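Local coordinates for aquaporin AqpM (Methanothermobacter marburgensis str. Marburg, PDB 2F2B), which forms a homotetrameric membrane channel that lets water move in both directions under osmotic force and transiently raises initial glycerol flux, at residues E11-G14 against T15-V19; E99-P102 against Y103-Q107; A146-A149 against E150-T154; I159-G163 against I164-E168; A184-I187 against T188-N192. All coordinates share one frame; numbering follows the deposited sequence.

Contact 1: E11-G14 against T15-V19; sequences EFIG and TFILV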
loop_
_atom_site.group_PDB
_atom_site.type_symbol
_atom_site.label_atom_id
_atom_site.label_comp_id
_atom_site.label_asym_id
_atom_site.label_seq_id
_atom_site.Cartn_x
_atom_site.Cartn_y
_atom_site.Cartn_z
ATOM N N GLU A 11 -10.966 -2.771 24.271
ATOM C CA GLU A 11 -11.933 -2.783 23.171
ATOM C C GLU A 11 -12.444 -1.364 22.900
ATOM O O GLU A 11 -12.690 -0.991 21.753
ATOM C CB GLU A 11 -13.106 -3.719 23.496
ATOM C CG GLU A 11 -12.759 -5.204 23.427
ATOM C CD GLU A 11 -12.402 -5.661 22.018
ATOM O OE1 GLU A 11 -13.189 -5.391 21.090
ATOM O OE2 GLU A 11 -11.341 -6.299 21.839
ATOM N N PHE A 12 -12.601 -0.577 23.961
ATOM C CA PHE A 12 -13.058 0.806 23.836
ATOM C C PHE A 12 -12.011 1.604 23.057
ATOM O O PHE A 12 -12.335 2.309 22.099
ATOM C CB PHE A 12 -13.261 1.417 25.231
ATOM C CG PHE A 12 -13.598 2.888 25.223
ATOM C CD1 PHE A 12 -12.596 3.848 25.103
ATOM C CD2 PHE A 12 -14.920 3.312 25.356
ATOM C CE1 PHE A 12 -12.903 5.214 25.118
ATOM C CE2 PHE A 12 -15.239 4.671 25.372
ATOM C CZ PHE A 12 -14.229 5.623 25.255
ATOM N N ILE A 13 -10.754 1.482 23.474
ATOM C CA ILE A 13 -9.656 2.188 22.819
ATOM C C ILE A 13 -9.518 1.768 21.357
ATOM O O ILE A 13 -9.374 2.613 20.468
ATOM C CB ILE A 13 -8.321 1.928 23.553
ATOM C CG1 ILE A 13 -8.358 2.587 24.934
ATOM C CG2 ILE A 13 -7.147 2.473 22.735
ATOM C CD1 ILE A 13 -7.196 2.206 25.833
ATOM N N GLY A 14 -9.572 0.462 21.114
ATOM C CA GLY A 14 -9.440 -0.044 19.759
ATOM C C GLY A 14 -10.529 0.441 18.823
ATOM O O GLY A 14 -10.257 0.787 17.673
ATOM N N THR A 15 -11.768 0.469 19.301
ATOM C CA THR A 15 -12.862 0.916 18.451
ATOM C C THR A 15 -12.811 2.435 18.282
ATOM O O THR A 15 -13.194 2.962 17.242
ATOM C CB THR A 15 -14.222 0.476 19.023
ATOM O OG1 THR A 15 -14.144 -0.905 19.408
ATOM C CG2 THR A 15 -15.305 0.621 17.967
ATOM N N PHE A 16 -12.331 3.129 19.308
ATOM C CA PHE A 16 -12.177 4.579 19.253
ATOM C C PHE A 16 -11.193 4.877 18.111
ATOM O O PHE A 16 -11.434 5.747 17.275
ATOM C CB PHE A 16 -11.613 5.083 20.596
ATOM C CG PHE A 16 -11.219 6.543 20.601
ATOM C CD1 PHE A 16 -10.093 6.984 19.911
ATOM C CD2 PHE A 16 -11.967 7.473 21.315
ATOM C CE1 PHE A 16 -9.718 8.330 19.930
ATOM C CE2 PHE A 16 -11.600 8.821 21.340
ATOM C CZ PHE A 16 -10.474 9.248 20.647
ATOM N N ILE A 17 -10.088 4.140 18.088
ATOM C CA ILE A 17 -9.056 4.312 17.063
ATOM C C ILE A 17 -9.604 4.021 15.671
ATOM O O ILE A 17 -9.385 4.788 14.725
ATOM C CB ILE A 17 -7.848 3.385 17.349
ATOM C CG1 ILE A 17 -7.088 3.909 18.574
ATOM C CG2 ILE A 17 -6.931 3.309 16.120
ATOM C CD1 ILE A 17 -6.076 2.930 19.150
ATOM N N LEU A 18 -10.322 2.912 15.551
ATOM C CA LEU A 18 -10.906 2.513 14.276
ATOM C C LEU A 18 -11.774 3.625 13.679
ATOM O O LEU A 18 -11.631 3.975 12.507
ATOM C CB LEU A 18 -11.732 1.234 14.477
ATOM C CG LEU A 18 -12.344 0.543 13.255
ATOM C CD1 LEU A 18 -12.590 -0.932 13.573
ATOM C CD2 LEU A 18 -13.635 1.234 12.863
ATOM N N VAL A 19 -12.661 4.192 14.493
ATOM C CA VAL A 19 -13.560 5.245 14.029
ATOM C C VAL A 19 -12.889 6.608 13.849
ATOM O O VAL A 19 -13.127 7.297 12.853
ATOM C CB VAL A 19 -14.768 5.378 14.989
ATOM C CG1 VAL A 19 -15.681 6.513 14.543
ATOM C CG2 VAL A 19 -15.542 4.061 15.010
#

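Contact 2: E99-P102 against Y103-Q107; sequences EVVP and YIIAQ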
loop_
_atom_site.group_PDB
_atom_site.type_symbol
_atom_site.label_atom_id
_atom_site.label_comp_id
_atom_site.label_asym_id
_atom_site.label_seq_id
_atom_site.Cartn_x
_atom_site.Cartn_y
_atom_site.Cartn_z
ATOM N N GLU A 99 -19.355 -12.749 27.901
ATOM C CA GLU A 99 -18.566 -11.544 27.655
ATOM C C GLU A 99 -18.968 -10.808 26.377
ATOM O O GLU A 99 -18.406 -9.763 26.057
ATOM C CB GLU A 99 -17.075 -11.888 27.587
ATOM C CG GLU A 99 -16.569 -12.688 28.776
ATOM C CD GLU A 99 -15.059 -12.812 28.803
ATOM O OE1 GLU A 99 -14.447 -12.918 27.718
ATOM O OE2 GLU A 99 -14.483 -12.818 29.911
ATOM N N VAL A 100 -19.941 -11.351 25.651
ATOM C CA VAL A 100 -20.396 -10.727 24.412
ATOM C C VAL A 100 -20.965 -9.325 24.632
ATOM O O VAL A 100 -20.537 -8.367 23.984
ATOM C CB VAL A 100 -21.456 -11.604 23.704
ATOM C CG1 VAL A 100 -22.129 -10.817 22.579
ATOM C CG2 VAL A 100 -20.796 -12.854 23.146
ATOM N N VAL A 101 -21.926 -9.193 25.543
ATOM C CA VAL A 101 -22.518 -7.884 25.798
ATOM C C VAL A 101 -21.493 -6.875 26.326
ATOM O O VAL A 101 -21.476 -5.722 25.895
ATOM C CB VAL A 101 -23.716 -7.986 26.769
ATOM C CG1 VAL A 101 -24.235 -6.598 27.110
ATOM C CG2 VAL A 101 -24.825 -8.810 26.122
ATOM N N PRO A 102 -20.633 -7.287 27.274
ATOM C CA PRO A 102 -19.629 -6.357 27.800
ATOM C C PRO A 102 -18.741 -5.806 26.677
ATOM O O PRO A 102 -18.479 -4.605 26.614
ATOM C CB PRO A 102 -18.847 -7.219 28.783
ATOM C CG PRO A 102 -19.913 -8.116 29.335
ATOM C CD PRO A 102 -20.690 -8.513 28.093
ATOM N N TYR A 103 -18.284 -6.688 25.792
ATOM C CA TYR A 103 -17.439 -6.256 24.677
ATOM C C TYR A 103 -18.182 -5.320 23.728
ATOM O O TYR A 103 -17.647 -4.287 23.326
ATOM C CB TYR A 103 -16.922 -7.458 23.880
ATOM C CG TYR A 103 -15.548 -7.942 24.284
ATOM C CD1 TYR A 103 -14.646 -8.399 23.323
ATOM C CD2 TYR A 103 -15.155 -7.972 25.624
ATOM C CE1 TYR A 103 -13.390 -8.876 23.682
ATOM C CE2 TYR A 103 -13.900 -8.447 25.994
ATOM C CZ TYR A 103 -13.023 -8.899 25.018
ATOM O OH TYR A 103 -11.788 -9.385 25.372
ATOM N N ILE A 104 -19.414 -5.675 23.368
ATOM C CA ILE A 104 -20.185 -4.844 22.449
ATOM C C ILE A 104 -20.447 -3.453 23.016
ATOM O O ILE A 104 -20.361 -2.457 22.295
ATOM C CB ILE A 104 -21.523 -5.529 22.062
ATOM C CG1 ILE A 104 -21.228 -6.800 21.256
ATOM C CG2 ILE A 104 -22.394 -4.572 21.246
ATOM C CD1 ILE A 104 -22.467 -7.527 20.752
ATOM N N ILE A 105 -20.762 -3.371 24.305
ATOM C CA ILE A 105 -21.006 -2.066 24.911
ATOM C C ILE A 105 -19.736 -1.221 24.842
ATOM O O ILE A 105 -19.787 -0.039 24.502
ATOM C CB ILE A 105 -21.462 -2.201 26.384
ATOM C CG1 ILE A 105 -22.871 -2.799 26.426
ATOM C CG2 ILE A 105 -21.438 -0.837 27.072
ATOM C CD1 ILE A 105 -23.411 -3.017 27.831
ATOM N N ALA A 106 -18.597 -1.834 25.150
ATOM C CA ALA A 106 -17.321 -1.126 25.110
ATOM C C ALA A 106 -17.034 -0.627 23.696
ATOM O O ALA A 106 -16.528 0.479 23.514
ATOM C CB ALA A 106 -16.190 -2.046 25.577
ATOM N N GLN A 107 -17.361 -1.452 22.704
ATOM C CA GLN A 107 -17.138 -1.105 21.301
ATOM C C GLN A 107 -18.040 0.052 20.869
ATOM O O GLN A 107 -17.583 0.992 20.214
ATOM C CB GLN A 107 -17.380 -2.337 20.415
ATOM C CG GLN A 107 -16.401 -3.490 20.679
ATOM C CD GLN A 107 -16.921 -4.834 20.188
ATOM O OE1 GLN A 107 -18.052 -4.937 19.713
ATOM N NE2 GLN A 107 -16.100 -5.869 20.310
#

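Contact 3: A146-A149 against E150-T154; sequences AMLA and EVVGT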
loop_
_atom_site.group_PDB
_atom_site.type_symbol
_atom_site.label_atom_id
_atom_site.label_comp_id
_atom_site.label_asym_id
_atom_site.label_seq_id
_atom_site.Cartn_x
_atom_site.Cartn_y
_atom_site.Cartn_z
ATOM N N ALA A 146 -27.566 -2.729 -0.353
ATOM C CA ALA A 146 -26.575 -2.350 0.653
ATOM C C ALA A 146 -26.424 -3.486 1.657
ATOM O O ALA A 146 -25.324 -3.781 2.128
ATOM C CB ALA A 146 -27.014 -1.066 1.364
ATOM N N MET A 147 -27.543 -4.123 1.982
ATOM C CA MET A 147 -27.543 -5.242 2.911
ATOM C C MET A 147 -26.687 -6.376 2.350
ATOM O O MET A 147 -25.851 -6.941 3.052
ATOM C CB MET A 147 -28.976 -5.739 3.125
ATOM C CG MET A 147 -29.088 -6.957 4.025
ATOM S SD MET A 147 -28.805 -6.549 5.749
ATOM C CE MET A 147 -30.443 -5.965 6.212
ATOM N N LEU A 148 -26.904 -6.709 1.080
ATOM C CA LEU A 148 -26.143 -7.778 0.442
ATOM C C LEU A 148 -24.651 -7.449 0.443
ATOM O O LEU A 148 -23.819 -8.322 0.671
ATOM C CB LEU A 148 -26.636 -8.004 -0.996
ATOM C CG LEU A 148 -25.951 -9.116 -1.802
ATOM C CD1 LEU A 148 -26.077 -10.448 -1.080
ATOM C CD2 LEU A 148 -26.584 -9.198 -3.190
ATOM N N ALA A 149 -24.316 -6.185 0.197
ATOM C CA ALA A 149 -22.918 -5.758 0.186
ATOM C C ALA A 149 -22.273 -5.974 1.554
ATOM O O ALA A 149 -21.150 -6.479 1.650
ATOM C CB ALA A 149 -22.822 -4.284 -0.213
ATOM N N GLU A 150 -22.983 -5.597 2.614
ATOM C CA GLU A 150 -22.457 -5.764 3.966
ATOM C C GLU A 150 -22.289 -7.242 4.325
ATOM O O GLU A 150 -21.343 -7.612 5.021
ATOM C CB GLU A 150 -23.364 -5.056 4.977
ATOM C CG GLU A 150 -23.328 -3.530 4.850
ATOM C CD GLU A 150 -21.983 -2.927 5.260
ATOM O OE1 GLU A 150 -21.581 -1.891 4.678
ATOM O OE2 GLU A 150 -21.334 -3.480 6.175
ATOM N N VAL A 151 -23.195 -8.092 3.855
ATOM C CA VAL A 151 -23.072 -9.520 4.136
ATOM C C VAL A 151 -21.821 -10.095 3.468
ATOM O O VAL A 151 -21.024 -10.780 4.115
ATOM C CB VAL A 151 -24.304 -10.317 3.634
ATOM C CG1 VAL A 151 -24.038 -11.823 3.759
ATOM C CG2 VAL A 151 -25.530 -9.946 4.449
ATOM N N VAL A 152 -21.647 -9.821 2.176
ATOM C CA VAL A 152 -20.491 -10.345 1.444
ATOM C C VAL A 152 -19.185 -9.774 1.994
ATOM O O VAL A 152 -18.210 -10.503 2.196
ATOM C CB VAL A 152 -20.598 -10.031 -0.070
ATOM C CG1 VAL A 152 -19.392 -10.614 -0.815
ATOM C CG2 VAL A 152 -21.893 -10.622 -0.629
ATOM N N GLY A 153 -19.168 -8.470 2.243
ATOM C CA GLY A 153 -17.971 -7.845 2.779
ATOM C C GLY A 153 -17.580 -8.388 4.144
ATOM O O GLY A 153 -16.415 -8.699 4.385
ATOM N N THR A 154 -18.548 -8.524 5.046
ATOM C CA THR A 154 -18.231 -9.020 6.377
ATOM C C THR A 154 -17.896 -10.510 6.340
ATOM O O THR A 154 -17.160 -11.006 7.191
ATOM C CB THR A 154 -19.385 -8.749 7.366
ATOM O OG1 THR A 154 -19.801 -7.379 7.246
ATOM C CG2 THR A 154 -18.915 -8.979 8.798
#

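Contact 4: I159-G163 against I164-E168; sequences ITIMG and IAVDE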
loop_
_atom_site.group_PDB
_atom_site.type_symbol
_atom_site.label_atom_id
_atom_site.label_comp_id
_atom_site.label_asym_id
_atom_site.label_seq_id
_atom_site.Cartn_x
_atom_site.Cartn_y
_atom_site.Cartn_z
ATOM N N ILE A 159 -14.092 -14.681 7.553
ATOM C CA ILE A 159 -13.438 -15.927 7.160
ATOM C C ILE A 159 -11.918 -15.747 7.198
ATOM O O ILE A 159 -11.174 -16.687 7.485
ATOM C CB ILE A 159 -13.917 -16.418 5.761
ATOM C CG1 ILE A 159 -13.665 -17.929 5.644
ATOM C CG2 ILE A 159 -13.197 -15.667 4.640
ATOM C CD1 ILE A 159 -14.310 -18.580 4.435
ATOM N N THR A 160 -11.456 -14.525 6.945
ATOM C CA THR A 160 -10.028 -14.237 6.992
ATOM C C THR A 160 -9.593 -14.283 8.461
ATOM O O THR A 160 -8.559 -14.862 8.794
ATOM C CB THR A 160 -9.725 -12.843 6.391
ATOM O OG1 THR A 160 -10.134 -12.830 5.017
ATOM C CG2 THR A 160 -8.229 -12.529 6.470
ATOM N N ILE A 161 -10.397 -13.691 9.340
ATOM C CA ILE A 161 -10.085 -13.694 10.766
ATOM C C ILE A 161 -9.993 -15.137 11.275
ATOM O O ILE A 161 -9.106 -15.469 12.059
ATOM C CB ILE A 161 -11.158 -12.907 11.570
ATOM C CG1 ILE A 161 -10.967 -11.402 11.332
ATOM C CG2 ILE A 161 -11.062 -13.240 13.066
ATOM C CD1 ILE A 161 -12.068 -10.528 11.926
ATOM N N MET A 162 -10.896 -15.993 10.811
ATOM C CA MET A 162 -10.889 -17.395 11.229
ATOM C C MET A 162 -9.589 -18.080 10.810
ATOM O O MET A 162 -8.962 -18.788 11.601
ATOM C CB MET A 162 -12.070 -18.150 10.606
ATOM C CG MET A 162 -13.441 -17.762 11.147
ATOM S SD MET A 162 -13.630 -18.140 12.913
ATOM C CE MET A 162 -13.669 -19.940 12.882
ATOM N N GLY A 163 -9.182 -17.860 9.564
ATOM C CA GLY A 163 -7.974 -18.493 9.066
ATOM C C GLY A 163 -6.643 -17.974 9.576
ATOM O O GLY A 163 -5.713 -18.759 9.786
ATOM N N ILE A 164 -6.542 -16.666 9.805
ATOM C CA ILE A 164 -5.280 -16.078 10.243
ATOM C C ILE A 164 -5.154 -15.742 11.735
ATOM O O ILE A 164 -4.044 -15.588 12.238
ATOM C CB ILE A 164 -4.966 -14.801 9.412
ATOM C CG1 ILE A 164 -3.470 -14.478 9.481
ATOM C CG2 ILE A 164 -5.766 -13.614 9.942
ATOM C CD1 ILE A 164 -2.579 -15.561 8.915
ATOM N N ALA A 165 -6.272 -15.631 12.448
ATOM C CA ALA A 165 -6.203 -15.295 13.868
ATOM C C ALA A 165 -6.757 -16.366 14.805
ATOM O O ALA A 165 -6.250 -16.546 15.914
ATOM C CB ALA A 165 -6.921 -13.973 14.124
ATOM N N VAL A 166 -7.794 -17.070 14.362
ATOM C CA VAL A 166 -8.428 -18.102 15.181
ATOM C C VAL A 166 -7.790 -19.480 15.030
ATOM O O VAL A 166 -7.471 -20.138 16.026
ATOM C CB VAL A 166 -9.939 -18.210 14.849
ATOM C CG1 VAL A 166 -10.593 -19.315 15.682
ATOM C CG2 VAL A 166 -10.620 -16.879 15.126
ATOM N N ASP A 167 -7.599 -19.910 13.788
ATOM C CA ASP A 167 -7.018 -21.218 13.506
ATOM C C ASP A 167 -5.644 -21.410 14.140
ATOM O O ASP A 167 -4.747 -20.583 13.981
ATOM C CB ASP A 167 -6.903 -21.433 11.997
ATOM C CG ASP A 167 -6.813 -22.900 11.628
ATOM O OD1 ASP A 167 -7.872 -23.515 11.405
ATOM O OD2 ASP A 167 -5.691 -23.439 11.579
ATOM N N GLU A 168 -5.484 -22.521 14.849
ATOM C CA GLU A 168 -4.229 -22.849 15.513
ATOM C C GLU A 168 -3.054 -23.038 14.551
ATOM O O GLU A 168 -1.898 -22.994 14.966
ATOM C CB GLU A 168 -4.413 -24.115 16.358
ATOM C CG GLU A 168 -5.418 -25.099 15.771
ATOM C CD GLU A 168 -6.851 -24.593 15.867
ATOM O OE1 GLU A 168 -7.747 -25.196 15.239
ATOM O OE2 GLU A 168 -7.080 -23.591 16.578
#

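Contact 5: A184-I187 against T188-N192; sequences AGII and TTLGN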
loop_
_atom_site.group_PDB
_atom_site.type_symbol
_atom_site.label_atom_id
_atom_site.label_comp_id
_atom_site.label_asym_id
_atom_site.label_seq_id
_atom_site.Cartn_x
_atom_site.Cartn_y
_atom_site.Cartn_z
ATOM N N ALA A 184 -9.130 -2.891 4.146
ATOM C CA ALA A 184 -8.820 -1.837 3.174
ATOM C C ALA A 184 -9.328 -2.232 1.788
ATOM O O ALA A 184 -9.905 -1.412 1.068
ATOM C CB ALA A 184 -7.308 -1.576 3.127
ATOM N N GLY A 185 -9.120 -3.496 1.425
ATOM C CA GLY A 185 -9.566 -3.983 0.127
ATOM C C GLY A 185 -11.076 -4.021 -0.013
ATOM O O GLY A 185 -11.618 -3.685 -1.064
ATOM N N ILE A 186 -11.763 -4.436 1.042
ATOM C CA ILE A 186 -13.220 -4.504 1.023
ATOM C C ILE A 186 -13.805 -3.098 0.877
ATOM O O ILE A 186 -14.750 -2.891 0.113
ATOM C CB ILE A 186 -13.754 -5.190 2.311
ATOM C CG1 ILE A 186 -13.295 -6.653 2.331
ATOM C CG2 ILE A 186 -15.293 -5.125 2.358
ATOM C CD1 ILE A 186 -13.460 -7.347 3.683
ATOM N N ILE A 187 -13.230 -2.130 1.585
ATOM C CA ILE A 187 -13.713 -0.751 1.503
ATOM C C ILE A 187 -13.473 -0.178 0.105
ATOM O O ILE A 187 -14.301 0.565 -0.428
ATOM C CB ILE A 187 -13.018 0.146 2.569
ATOM C CG1 ILE A 187 -13.543 -0.218 3.961
ATOM C CG2 ILE A 187 -13.265 1.632 2.270
ATOM C CD1 ILE A 187 -12.753 0.412 5.110
ATOM N N THR A 188 -12.343 -0.526 -0.497
ATOM C CA THR A 188 -12.036 -0.025 -1.830
ATOM C C THR A 188 -13.133 -0.430 -2.818
ATOM O O THR A 188 -13.552 0.368 -3.658
ATOM C CB THR A 188 -10.664 -0.557 -2.310
ATOM O OG1 THR A 188 -9.654 -0.154 -1.378
ATOM C CG2 THR A 188 -10.315 -0.000 -3.688
ATOM N N THR A 189 -13.619 -1.661 -2.694
ATOM C CA THR A 189 -14.659 -2.165 -3.589
ATOM C C THR A 189 -16.081 -1.728 -3.224
ATOM O O THR A 189 -16.824 -1.227 -4.069
ATOM C CB THR A 189 -14.658 -3.712 -3.626
ATOM O OG1 THR A 189 -13.365 -4.186 -4.033
ATOM C CG2 THR A 189 -15.709 -4.227 -4.618
ATOM N N LEU A 190 -16.440 -1.919 -1.959
ATOM C CA LEU A 190 -17.791 -1.632 -1.466
ATOM C C LEU A 190 -18.071 -0.247 -0.879
ATOM O O LEU A 190 -19.222 0.070 -0.571
ATOM C CB LEU A 190 -18.164 -2.701 -0.428
ATOM C CG LEU A 190 -18.985 -3.943 -0.814
ATOM C CD1 LEU A 190 -18.921 -4.225 -2.298
ATOM C CD2 LEU A 190 -18.510 -5.129 0.006
ATOM N N GLY A 191 -17.039 0.572 -0.726
ATOM C CA GLY A 191 -17.236 1.893 -0.156
ATOM C C GLY A 191 -18.310 2.715 -0.848
ATOM O O GLY A 191 -19.179 3.290 -0.189
ATOM N N ASN A 192 -18.263 2.757 -2.175
ATOM C CA ASN A 192 -19.225 3.546 -2.941
ATOM C C ASN A 192 -20.570 2.855 -3.156
ATOM O O ASN A 192 -21.395 3.318 -3.948
ATOM C CB ASN A 192 -18.627 3.937 -4.294
ATOM C CG ASN A 192 -18.984 5.359 -4.698
ATOM O OD1 ASN A 192 -18.215 6.289 -4.475
ATOM N ND2 ASN A 192 -20.167 5.534 -5.279
#

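Contact 1: E11-G14 against T15-V19
Two donors of Thr15 grip the carbonyl oxygen of Glu11 one helical turn back. The hydroxyl OG1 gives its hydrogen to Glu11 O at 2.8 Å, and the Thr15 amide N donates to the same Glu11 O at 3.0 Å. The two arrive from opposite faces of the carbonyl plane, so neither crowds the other. Thr15 can do this because OG1 sits beside its own backbone N, anti to the carbonyl carbon (chi1 -46°), where the hydroxyl leans back along the helix. Threonine therefore suits a buried helix face: the polar atom is satisfied at home, leaving CG2 to pack.

The same i to i+4 ladder continues with Phe16 N to Phe12 O, Ile17 N to Ile13 O at 2.9 Å, and Leu18 N to Gly14 O at 3.0 Å. In the side chains, CG2 of Ile13 meets CD1 of Ile17 at 3.8 Å, the two branched chains crossing at a slant.

The carboxylate of Glu11 is held by Ser77, Gln107 and the backbone N atoms of His80 and Ile81, which ties helix 4-33 to the loop leading into the first NPA motif. Thr15 also packs on helices 100-122 and 200-214, while Ile17 and Leu18 lie on helix 52-73. Phe16 meets the ring of Phe113 on helix 100-122, and Ile13, Phe16 and Ile17 reach the second subunit.

Contact 2: E99-P102 against Y103-Q107
Glu99 accepts from the helix with its carbonyl: Tyr103 N donates to Glu99 O at 3.1 Å, the first of four i to i+4 bonds across these residues. The Tyr103 ring passes close to the same carbonyl, obliquely, with its CD2 3.7 Å from Glu99 O. Farther out, the Glu99 carboxylate forms a salt bridge with Arg7, and Tyr103 OH is hydrogen-bonded to both Ser77 O and Arg7, so one arginine joins the two polar ends.

Val100 follows with a bond from Ile104 N to Val100 O at 3.0 Å. Its CG1 touches CD1 of Ile104 at 3.8 Å, the two side chains lying alongside and pointing the same way. That methyl is brought to the isoleucine by the valine torsion, which sets CG1 anti to the backbone N (chi1 168°).

At Val101 the pattern repeats one residue on, with CG1 against Ile105 CD1 at 3.7 Å, but here the chains slant across each other. Both residues are on the surface; such branched aliphatic groups would probably suit contact with lipid near the cytoplasmic end of the helix.

Pro102 lies in the first turn of the helix, where its lack of an N-H costs no helical bond, while its O still accepts from Ala106 N at 3.1 Å.

Around this start of helix 100-122, Val100 and Ile104 pack on helix 83-91, whereas Glu99, Pro102, Tyr103 and Gln107 lie against helix 4-33; the Tyr103 ring also meets His80 edge-to-face.

Contact 3: A146-A149 against E150-T154
Leu148 and Val152 make the one apolar side-chain touch between these turns, CD1 of the leucine standing 4.2 Å from CG2 of the valine. The rest of the first shell is side chain on backbone. Val152 CG2 lies 3.3 Å from Leu148 O, and Val151 CG2 is equally close to Met147 O, because in both valines CG2 is beside the backbone N and faces the preceding turn. Glu150 rests its CG 3.4 Å from Ala146 O before the chain bends at chi2 (-68°) and carries the carboxylate away.

The backbone carries a regular alpha-helical ladder: Val152 N donates to Leu148 O with an N-H...O angle of 172°, and Gly153 N donates to Ala149 O at 2.9 Å. Thr154 then bonds one carbonyl twice: its OG1 gives its hydrogen to Glu150 O at 2.7 Å, while Thr154 N reaches that oxygen from the other face of the carbonyl plane.

Helix 143-166 is one of the membrane-spanning helices of the aquaporin fold, and Glu150 links it to the loop before the second NPA motif. Its OE2 accepts from Leu198 N, and OE1 from Ser197 N and Ser194 OG. A buried carboxylate thus fits here by satisfying backbone N-H groups in the loop just before Asn199.

Ala149 presents only a methyl to helix 175-194, where it touches Leu190, Ile193 and Ser194. Met147, Glu150 and Thr154 lie on helix 224-243. Outward, Leu148 packs on Cys121 and Val152 on Phe20, both of the third subunit.

Contact 4: I159-G163 against I164-E168
A wide pi-type turn ends helix 143-166 here, and Ile161 O marks the change of spacing. Ala165 N donates to Ile161 O at 2.9 Å. A second donor, Val166 N, reaches the same Ile161 O at 3.1 Å. Val166 N lies in the carbonyl plane, while Ala165 N is tilted 30° from it. One bond belongs to the ordinary i to i+4 pattern and the other to i to i+5. The wider spacing persists in Asp167 N to Met162 O at 2.8 Å, after which the backbone leaves helical torsions.

The extra residue in the turn brings Val166 round so that its CB points at the preceding turn. Its CG2 touches Met162 SD at 3.9 Å, the flexible thioether folding at chi2 and chi3 to run beside the valine. Ile164 CG2 occupies the crowded position between backbone N and carbonyl carbon, resting 3.3 Å from Thr160 O.

Asp167 suits the exit from the helix because its carboxylate binds groups beyond it: a salt bridge to Arg169 and a hydrogen bond from OD1 to Tyr240 OH on helix 224-243. Ile161 and Ile164 pack on helix 175-194, Val166 reaches helix 83-91, and Thr160 and Ile164 also meet the third subunit.

Contact 5: A184-I187 against T188-N192
The backbone runs as an alpha-helix that becomes less regular toward its end: Leu190 N to Ile186 O is short and nearly straight at 2.8 Å and 169°, whereas Gly191 N to Ile187 O is bent to 137°. One residue earlier than Leu190, Thr189 N donates to Gly185 O at 3.3 Å, with a weak second bond to Ile186 O.

Thr188 doubles the bond to the turn before. Its OG1 donates to Ala184 O at 2.8 Å, and its amide N reaches the same Ala184 O at 3.0 Å from the opposite face of the carbonyl plane. A chi1 of -58° holds the hydroxyl beside the backbone N, within reach of that oxygen. Ile186 CG2 and Leu190 CD2 meet at 4.0 Å; Ile186 also lies on Leu156 of helix 143-166.

Thr189 has the same torsion but another use: its OG1 is hydrogen-bonded to Phe21 O of the third subunit. The chemistry implies a division of labour, with one threonine hydroxyl spent on its own helix and the next on the subunit interface, so that hydroxyls can be buried in this apolar setting with hydrogen-bond partners.

How the contacts relate
Contacts 1, 3 and 5 are buried in the membrane-spanning bundle, whereas contact 2 is partly at the surface and contact 4, though largely buried, closes a helix. Contacts 1 and 2 lie on helices 4-33 and 100-122, which touch there, Glu11 CG on Tyr103 CD1 and Thr15 CG2 on Gln107 O. Contacts 3 and 5 likewise meet, Leu190 and Ile186 packing on the backbone of Ala149 and Gly153. Contacts 3 and 4 share helix 143-166, their centres about 20 Å apart. Contacts 1 and 3, on opposite sides of the chain's centre, each pair a threonine doubly bonded to one carbonyl with a glutamate gripping the loop before an NPA motif. Contacts 3, 4 and 5 face the third subunit, contact 1 the second.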